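Local coordinates for 2-ON-2 hemoglobin (Agrobacterium tumefaciens, PDB 2XYK), which binds heme and, like other group II truncated (2-on-2) hemoglobins, probably binds and carries oxygen, at residues L21-L32 against W93-T104. Residues are numbered along the deposited sequence; the frame is centred on the assembly and turned at random.
With HEM (protoporphyrin IX containing Fe), chain C.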
ATOM      1  N   LEU A  21      -0.567  -1.468   9.215  1.00  7.45           N
ATOM      2  CA  LEU A  21       0.234  -1.055   8.073  1.00  7.36           C
ATOM      3  C   LEU A  21      -0.426   0.121   7.356  1.00  7.06           C
ATOM      4  O   LEU A  21       0.201   1.142   7.141  1.00  6.70           O
ATOM      5  CB  LEU A  21       0.456  -2.223   7.104  1.00  6.50           C
ATOM      6  CG  LEU A  21       1.202  -1.916   5.800  1.00  8.06           C
ATOM      7  CD1 LEU A  21       2.690  -1.542   6.027  1.00  7.72           C
ATOM      8  CD2 LEU A  21       1.097  -3.122   4.901  1.00  8.27           C
ATOM      9  N   THR A  22      -1.690  -0.038   6.987  1.00  7.43           N
ATOM     10  CA  THR A  22      -2.380   0.942   6.158  1.00  9.68           C
ATOM     11  C   THR A  22      -2.627   2.239   6.954  1.00 10.04           C
ATOM     12  O   THR A  22      -2.518   3.329   6.401  1.00 10.02           O
ATOM     13  CB  THR A  22      -3.697   0.342   5.606  1.00  9.89           C
ATOM     14  OG1 THR A  22      -3.406  -0.899   4.941  1.00 13.06           O
ATOM     15  CG2 THR A  22      -4.359   1.271   4.597  1.00 14.62           C
ATOM     16  N   ARG A  23      -2.958   2.104   8.247  1.00 10.43           N
ATOM     17  CA  ARG A  23      -3.129   3.251   9.143  1.00 10.12           C
ATOM     18  C   ARG A  23      -1.862   4.054   9.258  1.00 10.01           C
ATOM     19  O   ARG A  23      -1.914   5.281   9.166  1.00 10.42           O
ATOM     20  CB  ARG A  23      -3.601   2.843  10.547  1.00  9.13           C
ATOM     21  CG  ARG A  23      -3.842   4.020  11.557  1.00 11.59           C
ATOM     22  CD  ARG A  23      -5.088   4.864  11.208  1.00 17.86           C
ATOM     23  NE  ARG A  23      -6.252   4.024  10.931  1.00 22.06           N
ATOM     24  CZ  ARG A  23      -7.227   3.736  11.792  1.00 24.84           C
ATOM     25  NH1 ARG A  23      -7.234   4.229  13.030  1.00 25.24           N
ATOM     26  NH2 ARG A  23      -8.220   2.948  11.405  1.00 26.53           N
ATOM     27  N   ARG A  24      -0.736   3.372   9.505  1.00  9.73           N
ATOM     28  CA  ARG A  24       0.541   4.056   9.664  1.00  9.74           C
ATOM     29  C   ARG A  24       1.000   4.726   8.358  1.00  9.51           C
ATOM     30  O   ARG A  24       1.639   5.771   8.403  1.00  9.55           O
ATOM     31  CB  ARG A  24       1.624   3.080  10.170  1.00 10.30           C
ATOM     32  CG  ARG A  24       2.989   3.740  10.487  1.00 11.89           C
ATOM     33  CD  ARG A  24       2.825   4.849  11.579  1.00 19.61           C
ATOM     34  NE  ARG A  24       4.103   5.459  11.970  1.00 24.28           N
ATOM     35  CZ  ARG A  24       4.253   6.689  12.467  1.00 23.63           C
ATOM     36  NH1 ARG A  24       3.209   7.494  12.614  1.00 22.58           N
ATOM     37  NH2 ARG A  24       5.468   7.121  12.797  1.00 24.79           N
ATOM     38  N   PHE A  25       0.712   4.097   7.212  1.00  9.05           N
ATOM     39  CA  PHE A  25       1.044   4.655   5.881  1.00  9.22           C
ATOM     40  C   PHE A  25       0.420   6.032   5.624  1.00  8.31           C
ATOM     41  O   PHE A  25       1.119   6.961   5.245  1.00  8.47           O
ATOM     42  CB  PHE A  25       0.601   3.680   4.784  1.00  9.53           C
ATOM     43  CG  PHE A  25       0.808   4.190   3.377  1.00 10.21           C
ATOM     44  CD1 PHE A  25       2.093   4.402   2.875  1.00  8.85           C
ATOM     45  CD2 PHE A  25      -0.289   4.414   2.535  1.00  9.83           C
ATOM     46  CE1 PHE A  25       2.291   4.864   1.554  1.00  5.31           C
ATOM     47  CE2 PHE A  25      -0.099   4.880   1.221  1.00 10.30           C
ATOM     48  CZ  PHE A  25       1.197   5.098   0.737  1.00  6.20           C
ATOM     49  N   TYR A  26      -0.898   6.150   5.819  1.00  8.42           N
ATOM     50  CA  TYR A  26      -1.614   7.415   5.593  1.00  8.49           C
ATOM     51  C   TYR A  26      -1.264   8.450   6.673  1.00  9.48           C
ATOM     52  O   TYR A  26      -1.188   9.633   6.380  1.00 10.39           O
ATOM     53  CB  TYR A  26      -3.136   7.193   5.442  1.00  6.51           C
ATOM     54  CG  TYR A  26      -3.439   6.514   4.118  1.00  6.71           C
ATOM     55  CD1 TYR A  26      -3.351   7.211   2.936  1.00  6.46           C
ATOM     56  CD2 TYR A  26      -3.718   5.151   4.056  1.00  4.69           C
ATOM     57  CE1 TYR A  26      -3.560   6.590   1.719  1.00  6.93           C
ATOM     58  CE2 TYR A  26      -3.955   4.525   2.849  1.00  6.46           C
ATOM     59  CZ  TYR A  26      -3.861   5.245   1.687  1.00  6.89           C
ATOM     60  OH  TYR A  26      -4.081   4.626   0.488  1.00  6.36           O
ATOM     61  N   GLU A  27      -1.014   7.988   7.900  1.00 10.25           N
ATOM     62  CA  GLU A  27      -0.507   8.861   8.978  1.00 12.61           C
ATOM     63  C   GLU A  27       0.830   9.512   8.608  1.00 10.94           C
ATOM     64  O   GLU A  27       0.970  10.746   8.659  1.00 11.35           O
ATOM     65  CB  GLU A  27      -0.345   8.042  10.256  1.00 12.40           C
ATOM     66  CG  GLU A  27      -0.073   8.839  11.512  1.00 17.23           C
ATOM     67  CD  GLU A  27       0.227   7.920  12.719  1.00 19.42           C
ATOM     68  OE1 GLU A  27       0.447   6.700  12.516  1.00 23.80           O
ATOM     69  OE2 GLU A  27       0.244   8.426  13.874  1.00 27.73           O
ATOM     70  N   LEU A  28       1.814   8.692   8.228  1.00  9.22           N
ATOM     71  CA  LEU A  28       3.092   9.243   7.749  1.00  8.91           C
ATOM     72  C   LEU A  28       2.883  10.183   6.546  1.00  8.50           C
ATOM     73  O   LEU A  28       3.532  11.210   6.443  1.00  8.88           O
ATOM     74  CB  LEU A  28       4.098   8.127   7.418  1.00  7.73           C
ATOM     75  CG  LEU A  28       4.641   7.320   8.617  1.00  9.23           C
ATOM     76  CD1 LEU A  28       5.436   6.124   8.132  1.00  6.40           C
ATOM     77  CD2 LEU A  28       5.479   8.187   9.607  1.00  9.41           C
ATOM     78  N   MET A  29       1.951   9.836   5.657  1.00  8.45           N
ATOM     79  CA  MET A  29       1.708  10.634   4.453  1.00  9.16           C
ATOM     80  C   MET A  29       1.127  12.000   4.823  1.00  8.66           C
ATOM     81  O   MET A  29       1.430  12.999   4.193  1.00  9.71           O
ATOM     82  CB  MET A  29       0.781   9.896   3.482  1.00  7.38           C
ATOM     83  CG  MET A  29       0.748  10.547   2.101  1.00  9.96           C
ATOM     84  SD  MET A  29      -0.659  10.072   1.109  1.00 10.54           S
ATOM     85  CE  MET A  29      -0.351   8.315   0.948  1.00  6.15           C
ATOM     86  N   ASP A  30       0.323  12.013   5.884  1.00  9.98           N
ATOM     87  CA  ASP A  30      -0.340  13.205   6.378  1.00 10.24           C
ATOM     88  C   ASP A  30       0.533  14.080   7.296  1.00 10.85           C
ATOM     89  O   ASP A  30       0.227  15.262   7.490  1.00 11.56           O
ATOM     90  CB  ASP A  30      -1.643  12.806   7.086  1.00  9.68           C
ATOM     91  CG  ASP A  30      -2.675  13.929   7.078  1.00 12.85           C
ATOM     92  OD1 ASP A  30      -2.680  14.753   6.127  1.00 10.91           O
ATOM     93  OD2 ASP A  30      -3.473  13.999   8.032  1.00 18.71           O
ATOM     94  N   THR A  31       1.598  13.504   7.869  1.00 10.48           N
ATOM     95  CA  THR A  31       2.351  14.181   8.935  1.00 10.84           C
ATOM     96  C   THR A  31       3.802  14.484   8.593  1.00 10.47           C
ATOM     97  O   THR A  31       4.365  15.412   9.167  1.00 10.21           O
ATOM     98  CB  THR A  31       2.297  13.448  10.327  1.00 10.54           C
ATOM     99  OG1 THR A  31       2.960  12.193  10.238  1.00 13.61           O
ATOM    100  CG2 THR A  31       0.861  13.248  10.817  1.00 11.13           C
ATOM    101  N   LEU A  32       4.393  13.721   7.664  1.00 10.10           N
ATOM    102  CA  LEU A  32       5.765  13.987   7.224  1.00 11.20           C
ATOM    103  C   LEU A  32       5.799  15.109   6.196  1.00 11.50           C
ATOM    104  O   LEU A  32       5.109  15.030   5.167  1.00 10.10           O
ATOM    105  CB  LEU A  32       6.425  12.747   6.609  1.00 11.02           C
ATOM    106  CG  LEU A  32       6.712  11.487   7.438  1.00 12.04           C
ATOM    107  CD1 LEU A  32       7.399  10.471   6.554  1.00 11.64           C
ATOM    108  CD2 LEU A  32       7.572  11.769   8.690  1.00 14.18           C
ATOM    109  N   TRP A  93       5.534   8.365  -1.824  1.00  5.83           N
ATOM    110  CA  TRP A  93       4.654   7.215  -1.560  1.00  5.85           C
ATOM    111  C   TRP A  93       5.532   6.045  -1.051  1.00  5.48           C
ATOM    112  O   TRP A  93       5.273   5.420  -0.028  1.00  6.43           O
ATOM    113  CB  TRP A  93       3.928   6.828  -2.892  1.00  4.88           C
ATOM    114  CG  TRP A  93       2.801   5.804  -2.758  1.00  6.30           C
ATOM    115  CD1 TRP A  93       1.441   6.055  -2.752  1.00  4.85           C
ATOM    116  CD2 TRP A  93       2.943   4.377  -2.584  1.00  4.77           C
ATOM    117  NE1 TRP A  93       0.740   4.861  -2.607  1.00  5.20           N
ATOM    118  CE2 TRP A  93       1.639   3.827  -2.517  1.00  2.71           C
ATOM    119  CE3 TRP A  93       4.051   3.511  -2.496  1.00  7.44           C
ATOM    120  CZ2 TRP A  93       1.417   2.456  -2.353  1.00  3.27           C
ATOM    121  CZ3 TRP A  93       3.829   2.142  -2.319  1.00  5.06           C
ATOM    122  CH2 TRP A  93       2.526   1.630  -2.266  1.00  5.67           C
ATOM    123  N   LEU A  94       6.607   5.772  -1.766  1.00  6.30           N
ATOM    124  CA  LEU A  94       7.539   4.697  -1.394  1.00  5.91           C
ATOM    125  C   LEU A  94       8.215   4.964  -0.047  1.00  6.82           C
ATOM    126  O   LEU A  94       8.434   4.043   0.743  1.00  6.25           O
ATOM    127  CB  LEU A  94       8.582   4.499  -2.505  1.00  5.42           C
ATOM    128  CG  LEU A  94       8.050   3.840  -3.788  1.00  5.67           C
ATOM    129  CD1 LEU A  94       9.058   4.058  -4.928  1.00  5.72           C
ATOM    130  CD2 LEU A  94       7.775   2.300  -3.527  1.00  3.56           C
ATOM    131  N   LEU A  95       8.539   6.230   0.219  1.00  8.08           N
ATOM    132  CA  LEU A  95       9.059   6.607   1.537  1.00  8.32           C
ATOM    133  C   LEU A  95       8.127   6.161   2.659  1.00  7.28           C
ATOM    134  O   LEU A  95       8.577   5.520   3.625  1.00  8.61           O
ATOM    135  CB  LEU A  95       9.297   8.122   1.618  1.00  9.23           C
ATOM    136  CG  LEU A  95       9.607   8.714   2.997  1.00  9.84           C
ATOM    137  CD1 LEU A  95      11.054   8.363   3.410  1.00 14.91           C
ATOM    138  CD2 LEU A  95       9.405  10.188   2.976  1.00  9.45           C
ATOM    139  N   CYS A  96       6.847   6.510   2.547  1.00  7.35           N
ATOM    140  CA  CYS A  96       5.852   6.236   3.601  1.00  7.27           C
ATOM    141  C   CYS A  96       5.532   4.741   3.694  1.00  7.26           C
ATOM    142  O   CYS A  96       5.407   4.191   4.790  1.00  8.08           O
ATOM    143  CB  CYS A  96       4.567   7.078   3.401  1.00  7.89           C
ATOM    144  SG  CYS A  96       4.836   8.912   3.310  1.00  7.85           S
ATOM    145  N   PHE A  97       5.414   4.073   2.553  1.00  7.00           N
ATOM    146  CA  PHE A  97       5.127   2.625   2.564  1.00  8.19           C
ATOM    147  C   PHE A  97       6.281   1.834   3.190  1.00  7.69           C
ATOM    148  O   PHE A  97       6.029   0.904   3.933  1.00  7.09           O
ATOM    149  CB  PHE A  97       4.794   2.065   1.171  1.00  6.84           C
ATOM    150  CG  PHE A  97       4.198   0.672   1.213  1.00 11.39           C
ATOM    151  CD1 PHE A  97       2.833   0.491   1.477  1.00 13.04           C
ATOM    152  CD2 PHE A  97       5.003  -0.459   1.032  1.00 10.00           C
ATOM    153  CE1 PHE A  97       2.283  -0.805   1.545  1.00 14.90           C
ATOM    154  CE2 PHE A  97       4.458  -1.748   1.088  1.00 10.44           C
ATOM    155  CZ  PHE A  97       3.106  -1.923   1.348  1.00 10.97           C
ATOM    156  N   ARG A  98       7.526   2.204   2.876  1.00  8.49           N
ATOM    157  CA  ARG A  98       8.697   1.542   3.467  1.00 10.22           C
ATOM    158  C   ARG A  98       8.707   1.679   4.976  1.00  9.94           C
ATOM    159  O   ARG A  98       8.853   0.686   5.680  1.00 10.30           O
ATOM    160  CB  ARG A  98      10.001   2.106   2.894  1.00 10.63           C
ATOM    161  CG  ARG A  98      11.241   1.205   3.132  1.00 12.92           C
ATOM    162  CD  ARG A  98      12.380   1.656   2.207  1.00 17.77           C
ATOM    163  NE  ARG A  98      13.712   1.397   2.758  1.00 23.99           N
ATOM    164  N   ARG A  99       8.558   2.913   5.465  1.00  9.75           N
ATOM    165  CA  ARG A  99       8.558   3.182   6.899  1.00 10.73           C
ATOM    166  C   ARG A  99       7.376   2.550   7.622  1.00 10.44           C
ATOM    167  O   ARG A  99       7.528   2.088   8.756  1.00  9.91           O
ATOM    168  CB  ARG A  99       8.573   4.694   7.189  1.00 10.86           C
ATOM    169  CG  ARG A  99       8.839   5.007   8.645  1.00 14.48           C
ATOM    170  CD  ARG A  99       9.410   6.401   8.887  1.00 17.89           C
ATOM    171  NE  ARG A  99       9.122   6.793  10.269  1.00 21.28           N
ATOM    172  CZ  ARG A  99       9.278   8.021  10.774  1.00 24.12           C
ATOM    173  NH1 ARG A  99       9.727   9.030  10.022  1.00 22.23           N
ATOM    174  NH2 ARG A  99       8.968   8.245  12.050  1.00 26.45           N
ATOM    175  N   ALA A 100       6.203   2.572   6.985  1.00  9.70           N
ATOM    176  CA  ALA A 100       5.032   1.927   7.559  1.00 10.03           C
ATOM    177  C   ALA A 100       5.247   0.423   7.713  1.00  9.01           C
ATOM    178  O   ALA A 100       4.876  -0.141   8.749  1.00  8.78           O
ATOM    179  CB  ALA A 100       3.754   2.246   6.754  1.00  8.28           C
ATOM    180  N   MET A 101       5.853  -0.209   6.705  1.00 10.18           N
ATOM    181  CA  MET A 101       6.208  -1.652   6.748  1.00 13.24           C
ATOM    182  C   MET A 101       7.212  -1.952   7.843  1.00 12.25           C
ATOM    183  O   MET A 101       7.033  -2.895   8.617  1.00 12.48           O
ATOM    184  CB  MET A 101       6.888  -2.118   5.454  1.00 12.24           C
ATOM    185  CG  MET A 101       6.028  -2.340   4.271  1.00 14.32           C
ATOM    186  SD  MET A 101       6.980  -3.364   3.114  1.00 21.93           S
ATOM    187  CE  MET A 101       6.469  -4.932   3.727  1.00 14.47           C
ATOM    188  N   ASP A 102       8.289  -1.169   7.867  1.00 13.20           N
ATOM    189  CA  ASP A 102       9.397  -1.370   8.838  1.00 14.31           C
ATOM    190  C   ASP A 102       8.836  -1.303  10.248  1.00 14.56           C
ATOM    191  O   ASP A 102       9.277  -2.043  11.122  1.00 14.43           O
ATOM    192  CB  ASP A 102      10.527  -0.315   8.667  1.00 14.57           C
ATOM    193  CG  ASP A 102      11.387  -0.538   7.396  1.00 17.32           C
ATOM    194  OD1 ASP A 102      11.352  -1.645   6.810  1.00 18.86           O
ATOM    195  OD2 ASP A 102      12.107   0.411   6.972  1.00 20.55           O
ATOM    196  N   GLU A 103       7.847  -0.423  10.468  1.00 14.91           N
ATOM    197  CA  GLU A 103       7.289  -0.238  11.804  1.00 15.29           C
ATOM    198  C   GLU A 103       6.217  -1.256  12.212  1.00 14.73           C
ATOM    199  O   GLU A 103       5.919  -1.378  13.397  1.00 14.82           O
ATOM    200  CB  GLU A 103       6.768   1.201  11.981  1.00 15.43           C
ATOM    201  CG  GLU A 103       7.867   2.224  12.294  1.00 17.30           C
ATOM    202  CD  GLU A 103       7.402   3.672  12.055  1.00 17.74           C
ATOM    203  OE1 GLU A 103       6.170   3.931  12.147  1.00 18.46           O
ATOM    204  OE2 GLU A 103       8.273   4.534  11.775  1.00 18.54           O
ATOM    205  N   THR A 104       5.627  -1.975  11.252  1.00 14.27           N
ATOM    206  CA  THR A 104       4.438  -2.814  11.553  1.00 12.51           C
ATOM    207  C   THR A 104       4.649  -4.299  11.212  1.00 13.04           C
ATOM    208  O   THR A 104       3.838  -5.142  11.605  1.00 12.00           O
ATOM    209  CB  THR A 104       3.122  -2.309  10.840  1.00 12.99           C
ATOM    210  OG1 THR A 104       3.288  -2.350   9.417  1.00 11.94           O
ATOM    211  CG2 THR A 104       2.748  -0.900  11.269  1.00  9.90           C
TER
HETATM  212  CHA HEM C 700      -5.497   4.993  -5.046  1.00  7.93           C
HETATM  213  CHB HEM C 700      -1.367   7.661  -5.293  1.00  7.46           C
HETATM  214  CHC HEM C 700       1.121   3.502  -5.911  1.00  7.57           C
HETATM  215  CHD HEM C 700      -2.758   0.981  -4.503  1.00  9.33           C
HETATM  216  C1A HEM C 700      -4.612   6.062  -5.132  1.00  7.85           C
HETATM  217  C2A HEM C 700      -4.971   7.466  -5.227  1.00  7.38           C
HETATM  218  C3A HEM C 700      -3.853   8.196  -5.304  1.00  8.30           C
HETATM  219  C4A HEM C 700      -2.717   7.290  -5.244  1.00  8.68           C
HETATM  220  CMA HEM C 700      -3.702   9.748  -5.429  1.00  7.20           C
HETATM  221  CAA HEM C 700      -6.439   7.962  -5.238  1.00 10.55           C
HETATM  222  CBA HEM C 700      -6.948   7.927  -3.776  1.00 18.79           C
HETATM  223  CGA HEM C 700      -8.458   7.750  -3.618  1.00 24.03           C
HETATM  224  O1A HEM C 700      -9.212   7.426  -4.583  1.00 27.20           O
HETATM  225  O2A HEM C 700      -8.940   7.925  -2.473  1.00 25.49           O
HETATM  226  C1B HEM C 700      -0.316   6.784  -5.520  1.00  7.48           C
HETATM  227  C2B HEM C 700       1.088   7.097  -5.767  1.00  6.91           C
HETATM  228  C3B HEM C 700       1.752   5.930  -5.934  1.00  8.46           C
HETATM  229  C4B HEM C 700       0.797   4.847  -5.796  1.00  9.28           C
HETATM  230  CMB HEM C 700       1.724   8.497  -5.817  1.00  4.60           C
HETATM  231  CAB HEM C 700       3.257   5.691  -6.228  1.00  6.61           C
HETATM  232  CBB HEM C 700       3.756   5.934  -7.443  1.00  8.47           C
HETATM  233  C1C HEM C 700       0.317   2.458  -5.546  1.00  7.39           C
HETATM  234  C2C HEM C 700       0.723   1.083  -5.437  1.00  7.54           C
HETATM  235  C3C HEM C 700      -0.338   0.367  -5.035  1.00  6.45           C
HETATM  236  C4C HEM C 700      -1.457   1.288  -4.889  1.00  8.91           C
HETATM  237  CMC HEM C 700       2.166   0.620  -5.753  1.00  8.25           C
HETATM  238  CAC HEM C 700      -0.382  -1.169  -4.787  1.00  8.65           C
HETATM  239  CBC HEM C 700       0.497  -1.751  -3.940  1.00  6.69           C
HETATM  240  C1D HEM C 700      -3.888   1.774  -4.597  1.00 10.83           C
HETATM  241  C2D HEM C 700      -5.270   1.331  -4.487  1.00  7.19           C
HETATM  242  C3D HEM C 700      -6.116   2.580  -4.661  1.00  9.78           C
HETATM  243  C4D HEM C 700      -5.180   3.659  -4.859  1.00 10.62           C
HETATM  244  CMD HEM C 700      -5.767  -0.114  -4.234  1.00  9.87           C
HETATM  245  CAD HEM C 700      -7.662   2.680  -4.638  1.00  9.59           C
HETATM  246  CBD HEM C 700      -8.060   2.474  -6.105  1.00 13.31           C
HETATM  247  CGD HEM C 700      -9.535   2.727  -6.323  1.00 12.77           C
HETATM  248  O1D HEM C 700      -9.954   3.909  -6.454  1.00 11.84           O
HETATM  249  O2D HEM C 700     -10.278   1.726  -6.353  1.00 13.39           O
HETATM  250  NA  HEM C 700      -3.232   5.989  -5.141  1.00  9.79           N
HETATM  251  NB  HEM C 700      -0.441   5.402  -5.528  1.00  6.66           N
HETATM  252  NC  HEM C 700      -1.012   2.556  -5.218  1.00  6.69           N
HETATM  253  ND  HEM C 700      -3.888   3.142  -4.805  1.00  9.32           N
HETATM  254 FE   HEM C 700      -2.156   4.244  -5.197  1.00  8.01          FE
HETATM  255  O   HOH W   1      -1.919   4.303  -3.278  1.00  4.23           O
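E103 OE1 is gripped across the helix pair by R24 NE at 2.6 Å, nearly straight and in the guanidinium plane, and weakly by R24 NH2. R99, one turn earlier on E103's own helix, gives its NE to E103 OE2 at 2.8 Å, and R24 NH1 turns back to E27 OE1 on its own helix. An arginine suits this place because its planar donors serve two acids at once; the shared carboxylate probably eases the closeness of the two guanidinium groups. L28 CD2 lies over a face of each guanidinium, and L28 CD1 is 3.6 Å from R99 CB.

Inward, helices 14-31 and 87-104 of this truncated-globin fold cross at 136° between their N-to-C directions, the segment axes 8.4 Å apart at closest approach. The small A100 lets them draw close, its CB touching F25 CB at 4.0 Å. L21, R24 and F25 are knobs: R24 sits among R99, A100, E103 and T104, F25 among W93, C96, F97 and A100. L21 enters among F97, A100, M101 and T104, CD1 facing the last three and CD2 facing F97; the T104 hydroxyl is turned back to A100 O.

With CG anti to its backbone N (chi1 176°), F25 extends its ring along the partner helix to W93. Its edge approaches the indole face, F25 CZ 3.5 Å from W93 CE2, in a T-shaped contact, while F97 turns an edge toward the F25 face. The indole's other face lies against the heme, W93 NE1 3.2 Å from HEM C4B. Tryptophan combines that broad surface with a donor: NE1 gives a hydrogen bond to the water bound to the heme iron.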